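Local coordinates for probable dehydrogenase (Bordetella bronchiseptica, PDB 3MOI), which is a probable oxidoreductase of the GFO/IDH/MocA family, thought to bind a nicotinamide adenine dinucleotide cofactor through its Rossmann-fold domain, at residues I174-L179 against V371-L376; P180-S185 against M228-Y233; R198-R203 against N213-L218. One frame throughout, in Å; residues are numbered along the deposited sequence.

Contact 1 of 3, residues I174-L179 against V371-L376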
ATOM      1  N   ILE A 174      -3.233  15.735   9.151  1.00 33.74           N
ATOM      2  CA  ILE A 174      -2.298  14.687   9.008  1.00 34.14           C
ATOM      3  C   ILE A 174      -1.055  15.093   8.224  1.00 35.33           C
ATOM      4  O   ILE A 174      -0.046  14.403   8.346  1.00 36.87           O
ATOM      5  CB  ILE A 174      -2.920  13.391   8.396  1.00 34.12           C
ATOM      6  CG1 ILE A 174      -3.290  13.568   6.943  1.00 34.58           C
ATOM      7  CG2 ILE A 174      -4.144  12.908   9.183  1.00 30.92           C
ATOM      8  CD1 ILE A 174      -2.738  12.382   6.060  1.00 36.46           C
ATOM      9  N   ILE A 175      -1.088  16.178   7.450  1.00 34.87           N
ATOM     10  CA  ILE A 175       0.059  16.504   6.660  1.00 35.57           C
ATOM     11  C   ILE A 175       1.255  16.888   7.533  1.00 35.39           C
ATOM     12  O   ILE A 175       2.444  16.562   7.234  1.00 35.45           O
ATOM     13  CB  ILE A 175      -0.196  17.673   5.663  1.00 36.82           C
ATOM     14  CG1 ILE A 175      -1.244  17.320   4.577  1.00 36.50           C
ATOM     15  CG2 ILE A 175       1.156  18.114   4.960  1.00 38.63           C
ATOM     16  CD1 ILE A 175      -1.287  15.918   4.147  1.00 37.84           C
ATOM     17  N   TYR A 176       0.974  17.586   8.597  1.00 34.45           N
ATOM     18  CA  TYR A 176       2.043  18.044   9.462  1.00 34.56           C
ATOM     19  C   TYR A 176       2.255  17.196  10.730  1.00 33.75           C
ATOM     20  O   TYR A 176       3.281  17.302  11.403  1.00 33.35           O
ATOM     21  CB  TYR A 176       1.707  19.454   9.906  1.00 34.48           C
ATOM     22  CG  TYR A 176       1.677  20.472   8.830  1.00 34.28           C
ATOM     23  CD1 TYR A 176       2.853  20.792   8.122  1.00 34.75           C
ATOM     24  CD2 TYR A 176       0.500  21.206   8.552  1.00 31.96           C
ATOM     25  CE1 TYR A 176       2.841  21.776   7.127  1.00 32.70           C
ATOM     26  CE2 TYR A 176       0.469  22.172   7.532  1.00 29.13           C
ATOM     27  CZ  TYR A 176       1.646  22.477   6.845  1.00 31.10           C
ATOM     28  OH  TYR A 176       1.680  23.501   5.901  1.00 30.79           O
ATOM     29  N   ASN A 177       1.270  16.386  11.074  1.00 34.07           N
ATOM     30  CA  ASN A 177       1.257  15.692  12.388  1.00 33.79           C
ATOM     31  C   ASN A 177       1.411  14.169  12.260  1.00 33.52           C
ATOM     32  O   ASN A 177       1.541  13.457  13.269  1.00 34.28           O
ATOM     33  CB  ASN A 177      -0.032  16.086  13.108  1.00 32.64           C
ATOM     34  CG  ASN A 177      -0.099  17.602  13.336  1.00 35.54           C
ATOM     35  OD1 ASN A 177       0.649  18.138  14.139  1.00 36.35           O
ATOM     36  ND2 ASN A 177      -0.964  18.305  12.591  1.00 38.92           N
ATOM     37  N   GLN A 178       1.345  13.652  11.028  1.00 32.77           N
ATOM     38  CA  GLN A 178       1.433  12.201  10.817  1.00 31.97           C
ATOM     39  C   GLN A 178       2.382  11.821   9.640  1.00 31.68           C
ATOM     40  O   GLN A 178       3.328  11.036   9.772  1.00 31.14           O
ATOM     41  CB  GLN A 178       0.035  11.654  10.622  1.00 32.00           C
ATOM     42  CG  GLN A 178      -0.867  11.680  11.900  1.00 31.83           C
ATOM     43  CD  GLN A 178      -0.382  10.642  12.946  1.00 32.32           C
ATOM     44  OE1 GLN A 178       0.481  10.930  13.791  1.00 30.01           O
ATOM     45  NE2 GLN A 178      -0.880   9.433  12.834  1.00 26.86           N
ATOM     46  N   LEU A 179       2.153  12.400   8.489  1.00 31.63           N
ATOM     47  CA  LEU A 179       2.966  12.101   7.343  1.00 31.94           C
ATOM     48  C   LEU A 179       4.490  12.250   7.641  1.00 31.98           C
ATOM     49  O   LEU A 179       5.300  11.480   7.146  1.00 31.26           O
ATOM     50  CB  LEU A 179       2.533  13.032   6.221  1.00 32.14           C
ATOM     51  CG  LEU A 179       1.604  12.461   5.153  1.00 34.25           C
ATOM     52  CD1 LEU A 179       0.653  11.367   5.655  1.00 35.33           C
ATOM     53  CD2 LEU A 179       0.877  13.562   4.349  1.00 33.96           C
ATOM     54  N   VAL A 371       8.972  18.483   1.907  1.00 31.52           N
ATOM     55  CA  VAL A 371       8.255  17.355   1.332  1.00 30.22           C
ATOM     56  C   VAL A 371       6.763  17.441   1.694  1.00 30.40           C
ATOM     57  O   VAL A 371       5.915  17.265   0.842  1.00 28.46           O
ATOM     58  CB  VAL A 371       8.854  16.022   1.788  1.00 30.44           C
ATOM     59  CG1 VAL A 371       7.956  14.881   1.390  1.00 25.31           C
ATOM     60  CG2 VAL A 371      10.306  15.866   1.235  1.00 29.56           C
ATOM     61  N   CYS A 372       6.440  17.743   2.942  1.00 30.87           N
ATOM     62  CA  CYS A 372       5.042  18.045   3.259  1.00 31.94           C
ATOM     63  C   CYS A 372       4.437  19.129   2.344  1.00 32.18           C
ATOM     64  O   CYS A 372       3.314  18.966   1.838  1.00 33.24           O
ATOM     65  CB  CYS A 372       4.901  18.555   4.686  1.00 32.08           C
ATOM     66  SG  CYS A 372       5.348  17.344   5.958  1.00 35.39           S
ATOM     67  N   LEU A 373       5.152  20.229   2.108  1.00 31.31           N
ATOM     68  CA  LEU A 373       4.595  21.300   1.247  1.00 30.90           C
ATOM     69  C   LEU A 373       4.353  20.777  -0.155  1.00 30.96           C
ATOM     70  O   LEU A 373       3.380  21.167  -0.800  1.00 33.21           O
ATOM     71  CB  LEU A 373       5.484  22.567   1.195  1.00 30.12           C
ATOM     72  CG  LEU A 373       5.594  23.307   2.573  1.00 30.61           C
ATOM     73  CD1 LEU A 373       6.685  24.386   2.615  1.00 27.42           C
ATOM     74  CD2 LEU A 373       4.266  23.887   3.032  1.00 25.11           C
ATOM     75  N   ALA A 374       5.188  19.861  -0.610  1.00 30.08           N
ATOM     76  CA  ALA A 374       5.076  19.360  -1.957  1.00 29.87           C
ATOM     77  C   ALA A 374       3.860  18.432  -2.056  1.00 30.03           C
ATOM     78  O   ALA A 374       3.174  18.384  -3.097  1.00 31.20           O
ATOM     79  CB  ALA A 374       6.383  18.683  -2.397  1.00 28.33           C
ATOM     80  N   VAL A 375       3.533  17.749  -0.967  1.00 30.48           N
ATOM     81  CA  VAL A 375       2.280  16.982  -0.894  1.00 29.79           C
ATOM     82  C   VAL A 375       1.079  17.928  -1.028  1.00 31.41           C
ATOM     83  O   VAL A 375       0.127  17.649  -1.786  1.00 32.05           O
ATOM     84  CB  VAL A 375       2.181  16.185   0.419  1.00 30.08           C
ATOM     85  CG1 VAL A 375       0.747  15.667   0.620  1.00 25.29           C
ATOM     86  CG2 VAL A 375       3.233  15.004   0.405  1.00 26.80           C
ATOM     87  N   LEU A 376       1.116  19.064  -0.333  1.00 31.50           N
ATOM     88  CA  LEU A 376       0.022  20.008  -0.465  1.00 31.97           C
ATOM     89  C   LEU A 376      -0.060  20.533  -1.900  1.00 32.11           C
ATOM     90  O   LEU A 376      -1.159  20.525  -2.449  1.00 31.86           O
ATOM     91  CB  LEU A 376       0.102  21.162   0.527  1.00 32.41           C
ATOM     92  CG  LEU A 376      -0.218  20.843   2.002  1.00 35.28           C
ATOM     93  CD1 LEU A 376       0.320  21.958   2.923  1.00 34.74           C
ATOM     94  CD2 LEU A 376      -1.712  20.594   2.239  1.00 34.93           C
TER
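I175 is the bump, set into a hollow on the surface of helix 362-381 formed by C372, V375 and L376. This is helix-to-helix packing on the sheet of the C-terminal domain of a GFO/IDH/MocA-type dehydrogenase: the short helix 174-177 and the long helix 362-381 lie side by side against the same strands. The branches of I175 divide the hollow among them. CG2, anti to the backbone N, rests on CB of C372 at 3.8 Å; CD1 meets CG1 of V375 at 4.1 Å; and CG1 lies against CD2 of L376. L179 extends the apolar surface, its CD2 reaching the same CG1 of V375 at 4.3 Å, so that one methyl of V375 is shared by I175 and L179. The sheet beneath also touches I175, through the side chain of T201 on strand 194-202.

Y176 crosses L376 at about a right angle. Its CG is anti to the carbonyl carbon (chi1 -65°), and the phenol oxygen at the far end of the ring meets two leucine methyls, CD2 of L373 and CD1 of L376. The side-chain contacts of I175 and L179 with the long helix are all apolar. The L376 methyl lies oblique to the tyrosine ring, with CD1 3.6 Å from OH of Y176.

Contact 2 of 3, residues P180-S185 against M228-Y233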
ATOM      1  N   PRO A 180       4.884  13.228   8.477  1.00 31.60           N
ATOM      2  CA  PRO A 180       6.326  13.294   8.705  1.00 31.37           C
ATOM      3  C   PRO A 180       6.913  11.985   9.257  1.00 30.88           C
ATOM      4  O   PRO A 180       8.059  11.636   8.950  1.00 30.31           O
ATOM      5  CB  PRO A 180       6.512  14.500   9.668  1.00 31.12           C
ATOM      6  CG  PRO A 180       5.414  15.419   9.296  1.00 32.57           C
ATOM      7  CD  PRO A 180       4.202  14.433   8.951  1.00 32.04           C
ATOM      8  N   HIS A 181       6.133  11.229  10.008  1.00 31.53           N
ATOM      9  CA  HIS A 181       6.631   9.938  10.494  1.00 31.49           C
ATOM     10  C   HIS A 181       6.961   8.974   9.346  1.00 30.67           C
ATOM     11  O   HIS A 181       7.988   8.289   9.369  1.00 31.14           O
ATOM     12  CB  HIS A 181       5.633   9.311  11.459  1.00 32.64           C
ATOM     13  CG  HIS A 181       5.442  10.071  12.730  1.00 33.15           C
ATOM     14  ND1 HIS A 181       6.500  10.486  13.524  1.00 35.68           N
ATOM     15  CD2 HIS A 181       4.311  10.411  13.397  1.00 36.17           C
ATOM     16  CE1 HIS A 181       6.030  11.125  14.583  1.00 37.57           C
ATOM     17  NE2 HIS A 181       4.701  11.068  14.549  1.00 39.70           N
ATOM     18  N   GLN A 182       6.164   8.980   8.306  1.00 29.21           N
ATOM     19  CA  GLN A 182       6.452   8.118   7.190  1.00 29.49           C
ATOM     20  C   GLN A 182       7.576   8.710   6.372  1.00 30.12           C
ATOM     21  O   GLN A 182       8.485   8.007   5.937  1.00 32.22           O
ATOM     22  CB  GLN A 182       5.192   7.925   6.335  1.00 29.92           C
ATOM     23  CG  GLN A 182       4.104   7.161   7.065  1.00 29.96           C
ATOM     24  CD  GLN A 182       2.813   7.110   6.374  1.00 33.00           C
ATOM     25  OE1 GLN A 182       2.333   8.114   5.939  1.00 42.99           O
ATOM     26  NE2 GLN A 182       2.198   5.930   6.290  1.00 34.63           N
ATOM     27  N   ILE A 183       7.544  10.018   6.165  1.00 29.21           N
ATOM     28  CA  ILE A 183       8.521  10.605   5.323  1.00 28.42           C
ATOM     29  C   ILE A 183       9.867  10.379   5.986  1.00 29.58           C
ATOM     30  O   ILE A 183      10.808   9.994   5.331  1.00 28.49           O
ATOM     31  CB  ILE A 183       8.271  12.099   5.125  1.00 28.86           C
ATOM     32  CG1 ILE A 183       6.953  12.358   4.384  1.00 29.22           C
ATOM     33  CG2 ILE A 183       9.441  12.789   4.364  1.00 23.53           C
ATOM     34  CD1 ILE A 183       6.571  13.845   4.407  1.00 26.85           C
ATOM     35  N   ASP A 184       9.975  10.627   7.286  1.00 30.70           N
ATOM     36  CA  ASP A 184      11.278  10.500   7.935  1.00 32.03           C
ATOM     37  C   ASP A 184      11.760   9.071   7.919  1.00 33.51           C
ATOM     38  O   ASP A 184      12.967   8.824   7.822  1.00 33.43           O
ATOM     39  CB  ASP A 184      11.243  10.973   9.379  1.00 32.64           C
ATOM     40  CG  ASP A 184      11.088  12.480   9.503  1.00 35.07           C
ATOM     41  OD1 ASP A 184      11.502  13.223   8.589  1.00 37.26           O
ATOM     42  OD2 ASP A 184      10.513  12.908  10.515  1.00 42.02           O
ATOM     43  N   SER A 185      10.816   8.119   7.992  1.00 34.49           N
ATOM     44  CA  SER A 185      11.208   6.720   7.990  1.00 35.21           C
ATOM     45  C   SER A 185      11.740   6.334   6.627  1.00 34.06           C
ATOM     46  O   SER A 185      12.745   5.572   6.517  1.00 33.26           O
ATOM     47  CB  SER A 185      10.038   5.836   8.409  1.00 35.68           C
ATOM     48  OG  SER A 185       9.661   6.242   9.732  1.00 38.67           O
ATOM     49  N   MET A 228       3.352   5.987  -0.024  1.00 31.10           N
ATOM     50  CA  MET A 228       2.990   6.369   1.343  1.00 30.98           C
ATOM     51  C   MET A 228       1.482   6.614   1.293  1.00 30.72           C
ATOM     52  O   MET A 228       1.002   7.395   0.457  1.00 30.69           O
ATOM     53  CB  MET A 228       3.771   7.628   1.722  1.00 30.60           C
ATOM     54  CG  MET A 228       3.496   8.304   3.043  1.00 33.22           C
ATOM     55  SD  MET A 228       4.367   9.935   3.258  1.00 28.23           S
ATOM     56  CE  MET A 228       5.644   9.514   2.209  1.00 30.92           C
ATOM     57  N   VAL A 229       0.749   5.899   2.139  1.00 30.18           N
ATOM     58  CA  VAL A 229      -0.682   6.025   2.254  1.00 29.79           C
ATOM     59  C   VAL A 229      -1.053   6.169   3.720  1.00 30.71           C
ATOM     60  O   VAL A 229      -0.551   5.444   4.575  1.00 31.94           O
ATOM     61  CB  VAL A 229      -1.422   4.767   1.699  1.00 30.02           C
ATOM     62  CG1 VAL A 229      -2.915   4.793   2.120  1.00 28.87           C
ATOM     63  CG2 VAL A 229      -1.299   4.652   0.192  1.00 25.47           C
ATOM     64  N   TYR A 230      -1.966   7.079   4.021  1.00 31.42           N
ATOM     65  CA  TYR A 230      -2.371   7.375   5.430  1.00 31.01           C
ATOM     66  C   TYR A 230      -3.831   7.727   5.430  1.00 31.41           C
ATOM     67  O   TYR A 230      -4.272   8.527   4.587  1.00 31.14           O
ATOM     68  CB  TYR A 230      -1.608   8.578   6.018  1.00 29.95           C
ATOM     69  CG  TYR A 230      -1.887   8.693   7.468  1.00 30.70           C
ATOM     70  CD1 TYR A 230      -1.003   8.210   8.394  1.00 28.55           C
ATOM     71  CD2 TYR A 230      -3.115   9.205   7.933  1.00 31.01           C
ATOM     72  CE1 TYR A 230      -1.284   8.290   9.725  1.00 27.95           C
ATOM     73  CE2 TYR A 230      -3.389   9.259   9.218  1.00 29.40           C
ATOM     74  CZ  TYR A 230      -2.465   8.785  10.135  1.00 28.42           C
ATOM     75  OH  TYR A 230      -2.739   8.835  11.483  1.00 31.89           O
ATOM     76  N   SER A 231      -4.574   7.168   6.379  1.00 31.95           N
ATOM     77  CA  SER A 231      -5.984   7.558   6.609  1.00 33.20           C
ATOM     78  C   SER A 231      -6.304   7.496   8.109  1.00 34.33           C
ATOM     79  O   SER A 231      -5.877   6.557   8.814  1.00 35.19           O
ATOM     80  CB  SER A 231      -6.903   6.615   5.862  1.00 33.29           C
ATOM     81  OG  SER A 231      -8.254   6.959   6.025  1.00 33.03           O
ATOM     82  N   GLY A 232      -7.024   8.504   8.597  1.00 35.05           N
ATOM     83  CA  GLY A 232      -7.176   8.742  10.040  1.00 35.26           C
ATOM     84  C   GLY A 232      -8.614   8.811  10.497  1.00 35.51           C
ATOM     85  O   GLY A 232      -8.888   9.293  11.579  1.00 35.19           O
ATOM     86  N   TYR A 233      -9.539   8.299   9.682  1.00 36.16           N
ATOM     87  CA  TYR A 233     -10.973   8.509   9.930  1.00 35.92           C
ATOM     88  C   TYR A 233     -11.569   7.476  10.891  1.00 36.48           C
ATOM     89  O   TYR A 233     -12.785   7.443  11.097  1.00 36.70           O
ATOM     90  CB  TYR A 233     -11.719   8.545   8.589  1.00 35.66           C
ATOM     91  CG  TYR A 233     -11.257   9.694   7.683  1.00 34.97           C
ATOM     92  CD1 TYR A 233     -11.522  11.026   8.009  1.00 32.28           C
ATOM     93  CD2 TYR A 233     -10.545   9.446   6.510  1.00 35.54           C
ATOM     94  CE1 TYR A 233     -11.087  12.082   7.193  1.00 33.72           C
ATOM     95  CE2 TYR A 233     -10.085  10.510   5.688  1.00 35.95           C
ATOM     96  CZ  TYR A 233     -10.361  11.814   6.044  1.00 35.59           C
ATOM     97  OH  TYR A 233      -9.939  12.839   5.251  1.00 35.98           O
TER
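Q182 and M228 are turned obliquely across one another, each reaching from its own backbone toward the other segment. The glutamine leaves the helix with CG anti to the carbonyl carbon and runs on extended beyond CG, which carries CD out over the strand. Its CB passes the methionine sulfur SD at 3.8 Å, while farther along the carboxamide oxygen OE1 comes to 3.1 Å from CG of M228. The other branch of the amide makes the polar link: NE2 donates to the backbone O of V229 at 3.3 Å. The N-H points almost straight at its acceptor (169°), and the carbonyl oxygen lies nearly in the amide plane, but the donor stands 52° above the plane of the V229 carbonyl.

M228 also packs on I183: SD of M228 lies 3.7 Å from CG1 of I183. Helix 179-190 thus packs on strand 225-231 of the mixed sheet in the GFO/IDH/MocA C-terminal domain, the helix and strand segments running nearly antiparallel at 161° with their axes 9.4 Å apart. V371 and C372 of helix 362-381 touch I183 as well, whereas V229 turns away from the helix, and its side chain meets M147 of the second subunit.

Toward the end of the strand Y230 presents its ring edge to the glutamine: OE1 of Q182 lies near the ring plane, 4.1 Å from CD1 of Y230. The phenol OH of Y230 lies close to the side-chain amide of Q178, just before the helix, a probable polar partner whose orientation is doubtful.

Contact 3 of 3, residues R198-R203 against N213-L218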
ATOM      1  N   ARG A 198       4.311  12.949  -5.992  1.00 28.63           N
ATOM      2  CA  ARG A 198       2.957  12.941  -6.466  1.00 29.44           C
ATOM      3  C   ARG A 198       2.049  12.530  -5.307  1.00 30.58           C
ATOM      4  O   ARG A 198       2.181  11.398  -4.799  1.00 30.84           O
ATOM      5  CB  ARG A 198       2.817  11.940  -7.615  1.00 29.64           C
ATOM      6  CG  ARG A 198       1.412  11.781  -8.151  1.00 28.38           C
ATOM      7  CD  ARG A 198       0.835  13.109  -8.697  1.00 30.57           C
ATOM      8  NE  ARG A 198      -0.536  12.917  -9.145  1.00 30.88           N
ATOM      9  CZ  ARG A 198      -1.603  13.407  -8.533  1.00 29.99           C
ATOM     10  NH1 ARG A 198      -1.430  14.180  -7.480  1.00 27.41           N
ATOM     11  NH2 ARG A 198      -2.840  13.139  -9.001  1.00 27.06           N
ATOM     12  N   ALA A 199       1.122  13.409  -4.905  1.00 31.04           N
ATOM     13  CA  ALA A 199       0.194  13.094  -3.797  1.00 31.42           C
ATOM     14  C   ALA A 199      -1.213  13.666  -4.013  1.00 32.49           C
ATOM     15  O   ALA A 199      -1.369  14.617  -4.746  1.00 33.25           O
ATOM     16  CB  ALA A 199       0.750  13.564  -2.502  1.00 29.45           C
ATOM     17  N   MET A 200      -2.200  13.076  -3.342  1.00 34.00           N
ATOM     18  CA  MET A 200      -3.613  13.477  -3.347  1.00 35.22           C
ATOM     19  C   MET A 200      -3.944  13.483  -1.886  1.00 35.53           C
ATOM     20  O   MET A 200      -3.552  12.552  -1.209  1.00 37.61           O
ATOM     21  CB  MET A 200      -4.450  12.362  -3.961  1.00 36.02           C
ATOM     22  CG  MET A 200      -6.019  12.592  -3.963  1.00 41.33           C
ATOM     23  SD  MET A 200      -6.916  11.099  -3.512  1.00 43.53           S
ATOM     24  CE  MET A 200      -6.410  11.005  -1.803  1.00 39.39           C
ATOM     25  N   THR A 201      -4.660  14.476  -1.380  1.00 35.14           N
ATOM     26  CA  THR A 201      -5.138  14.462   0.022  1.00 34.44           C
ATOM     27  C   THR A 201      -6.663  14.607   0.024  1.00 34.41           C
ATOM     28  O   THR A 201      -7.201  15.126  -0.897  1.00 32.89           O
ATOM     29  CB  THR A 201      -4.599  15.646   0.786  1.00 34.35           C
ATOM     30  OG1 THR A 201      -5.045  16.818   0.084  1.00 32.30           O
ATOM     31  CG2 THR A 201      -3.069  15.598   0.863  1.00 30.24           C
ATOM     32  N   GLY A 202      -7.321  14.142   1.077  1.00 35.03           N
ATOM     33  CA  GLY A 202      -8.752  14.331   1.287  1.00 36.08           C
ATOM     34  C   GLY A 202      -9.031  14.884   2.671  1.00 38.10           C
ATOM     35  O   GLY A 202      -8.215  14.756   3.627  1.00 37.96           O
ATOM     36  N   ARG A 203     -10.173  15.548   2.761  1.00 39.70           N
ATOM     37  CA  ARG A 203     -10.703  16.108   4.001  1.00 39.55           C
ATOM     38  C   ARG A 203     -12.118  15.624   4.041  1.00 38.18           C
ATOM     39  O   ARG A 203     -13.062  16.370   3.881  1.00 37.33           O
ATOM     40  CB  ARG A 203     -10.720  17.608   3.936  1.00 40.67           C
ATOM     41  CG  ARG A 203      -9.374  18.235   3.864  1.00 46.60           C
ATOM     42  CD  ARG A 203      -9.515  19.705   4.144  1.00 55.33           C
ATOM     43  NE  ARG A 203      -9.512  20.443   2.901  1.00 63.96           N
ATOM     44  CZ  ARG A 203      -8.713  21.483   2.652  1.00 72.59           C
ATOM     45  NH1 ARG A 203      -7.866  21.949   3.603  1.00 73.59           N
ATOM     46  NH2 ARG A 203      -8.756  22.063   1.433  1.00 74.21           N
ATOM     47  N   ASN A 213      -6.775  12.054   5.051  1.00 31.35           N
ATOM     48  CA  ASN A 213      -6.084  10.983   4.294  1.00 30.60           C
ATOM     49  C   ASN A 213      -5.196  11.444   3.176  1.00 31.24           C
ATOM     50  O   ASN A 213      -5.404  12.475   2.543  1.00 32.85           O
ATOM     51  CB  ASN A 213      -7.077   9.989   3.722  1.00 30.62           C
ATOM     52  CG  ASN A 213      -8.043  10.625   2.684  1.00 29.59           C
ATOM     53  OD1 ASN A 213      -8.739  11.562   2.977  1.00 34.06           O
ATOM     54  ND2 ASN A 213      -8.079  10.088   1.508  1.00 27.61           N
ATOM     55  N   CYS A 214      -4.262  10.596   2.816  1.00 31.21           N
ATOM     56  CA  CYS A 214      -3.355  10.961   1.774  1.00 30.79           C
ATOM     57  C   CYS A 214      -2.851   9.768   1.086  1.00 30.30           C
ATOM     58  O   CYS A 214      -2.481   8.832   1.746  1.00 30.31           O
ATOM     59  CB  CYS A 214      -2.160  11.628   2.381  1.00 31.23           C
ATOM     60  SG  CYS A 214      -0.780  11.893   1.233  1.00 35.87           S
ATOM     61  N   ALA A 215      -2.750   9.847  -0.238  1.00 29.65           N
ATOM     62  CA  ALA A 215      -2.062   8.842  -1.010  1.00 30.11           C
ATOM     63  C   ALA A 215      -0.932   9.523  -1.765  1.00 30.09           C
ATOM     64  O   ALA A 215      -1.178  10.539  -2.440  1.00 29.10           O
ATOM     65  CB  ALA A 215      -3.062   8.056  -1.999  1.00 27.28           C
ATOM     66  N   ALA A 216       0.277   8.962  -1.646  1.00 30.26           N
ATOM     67  CA  ALA A 216       1.471   9.547  -2.289  1.00 31.48           C
ATOM     68  C   ALA A 216       2.460   8.551  -2.809  1.00 32.10           C
ATOM     69  O   ALA A 216       2.646   7.489  -2.227  1.00 32.69           O
ATOM     70  CB  ALA A 216       2.239  10.530  -1.313  1.00 30.12           C
ATOM     71  N   MET A 217       3.124   8.953  -3.892  1.00 32.64           N
ATOM     72  CA  MET A 217       4.242   8.261  -4.421  1.00 32.88           C
ATOM     73  C   MET A 217       5.427   9.220  -4.389  1.00 33.30           C
ATOM     74  O   MET A 217       5.434  10.308  -5.056  1.00 34.63           O
ATOM     75  CB  MET A 217       4.024   7.754  -5.851  1.00 32.79           C
ATOM     76  CG  MET A 217       5.046   6.587  -6.114  1.00 37.10           C
ATOM     77  SD  MET A 217       5.078   5.712  -7.634  1.00 39.64           S
ATOM     78  CE  MET A 217       3.471   6.137  -7.916  1.00 33.08           C
ATOM     79  N   LEU A 218       6.450   8.781  -3.684  1.00 31.33           N
ATOM     80  CA  LEU A 218       7.642   9.566  -3.505  1.00 31.04           C
ATOM     81  C   LEU A 218       8.734   9.012  -4.400  1.00 31.02           C
ATOM     82  O   LEU A 218       9.092   7.805  -4.297  1.00 31.30           O
ATOM     83  CB  LEU A 218       8.083   9.469  -2.038  1.00 30.22           C
ATOM     84  CG  LEU A 218       7.548  10.429  -0.965  1.00 30.75           C
ATOM     85  CD1 LEU A 218       6.193  10.910  -1.198  1.00 29.49           C
ATOM     86  CD2 LEU A 218       7.725   9.890   0.478  1.00 26.97           C
TER
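The peptide groups of R198, M200 and G202 pair with those of M217, A215 and N213 edge to edge, with A199, T201, C214 and A216 on one face of the sheet and R198, M200, N213, A215 and M217 on the other. At the central pair M200 N donates to A215 O at 2.9 Å and A215 N returns to M200 O; R198 and M217 are bonded in both directions in the same way. Toward the loop that joins the strands G202 N reaches N213 O at 2.9 Å, while the return bond from N213 N to G202 O, 3.4 Å, is weak.

On the A199/A216 face the CB atoms of A199 and A216, a non-hydrogen-bonded pair, meet at 3.6 Å, and V375 of helix 362-381 packs on A199, T201 and C214. On the M200/A215 face M200 has CG anti to the backbone N (chi1 176°) and bends beyond it, its CE coming 4.5 Å from CB of A215. C225 of the second subunit packs on M200, M147 of that subunit on A215, and M217 on M217 of the second subunit. R198 sends its guanidinium away from M217 to Q384 and T219 of that subunit.

Such in-register pairing of strands 194-202 and 213-220 is that of an antiparallel beta hairpin, here part of the large mixed sheet whose M200/A215 face meets the second subunit.

Beyond the N-terminal Rossmann-type domain, the chain reaches helix 174-177, whose partner in contact 1 comes almost two hundred residues later, on helix 362-381; this contact closes the widest loop. Inside it lies contact 2, closed when strand 225-231 comes back to helix 179-190, and inside that again contact 3, the hairpin 194-202/213-220. The three are therefore nested without crossing. Strands 213-220 and 225-231 are neighbours, so backbone pairing of M228 with A216 and Y230 with C214 joins contacts 2 and 3. I174 packing on C214 joins contacts 1 and 3, and L179 on Y230 joins contacts 1 and 2, tying three helices to three strands of the mixed sheet.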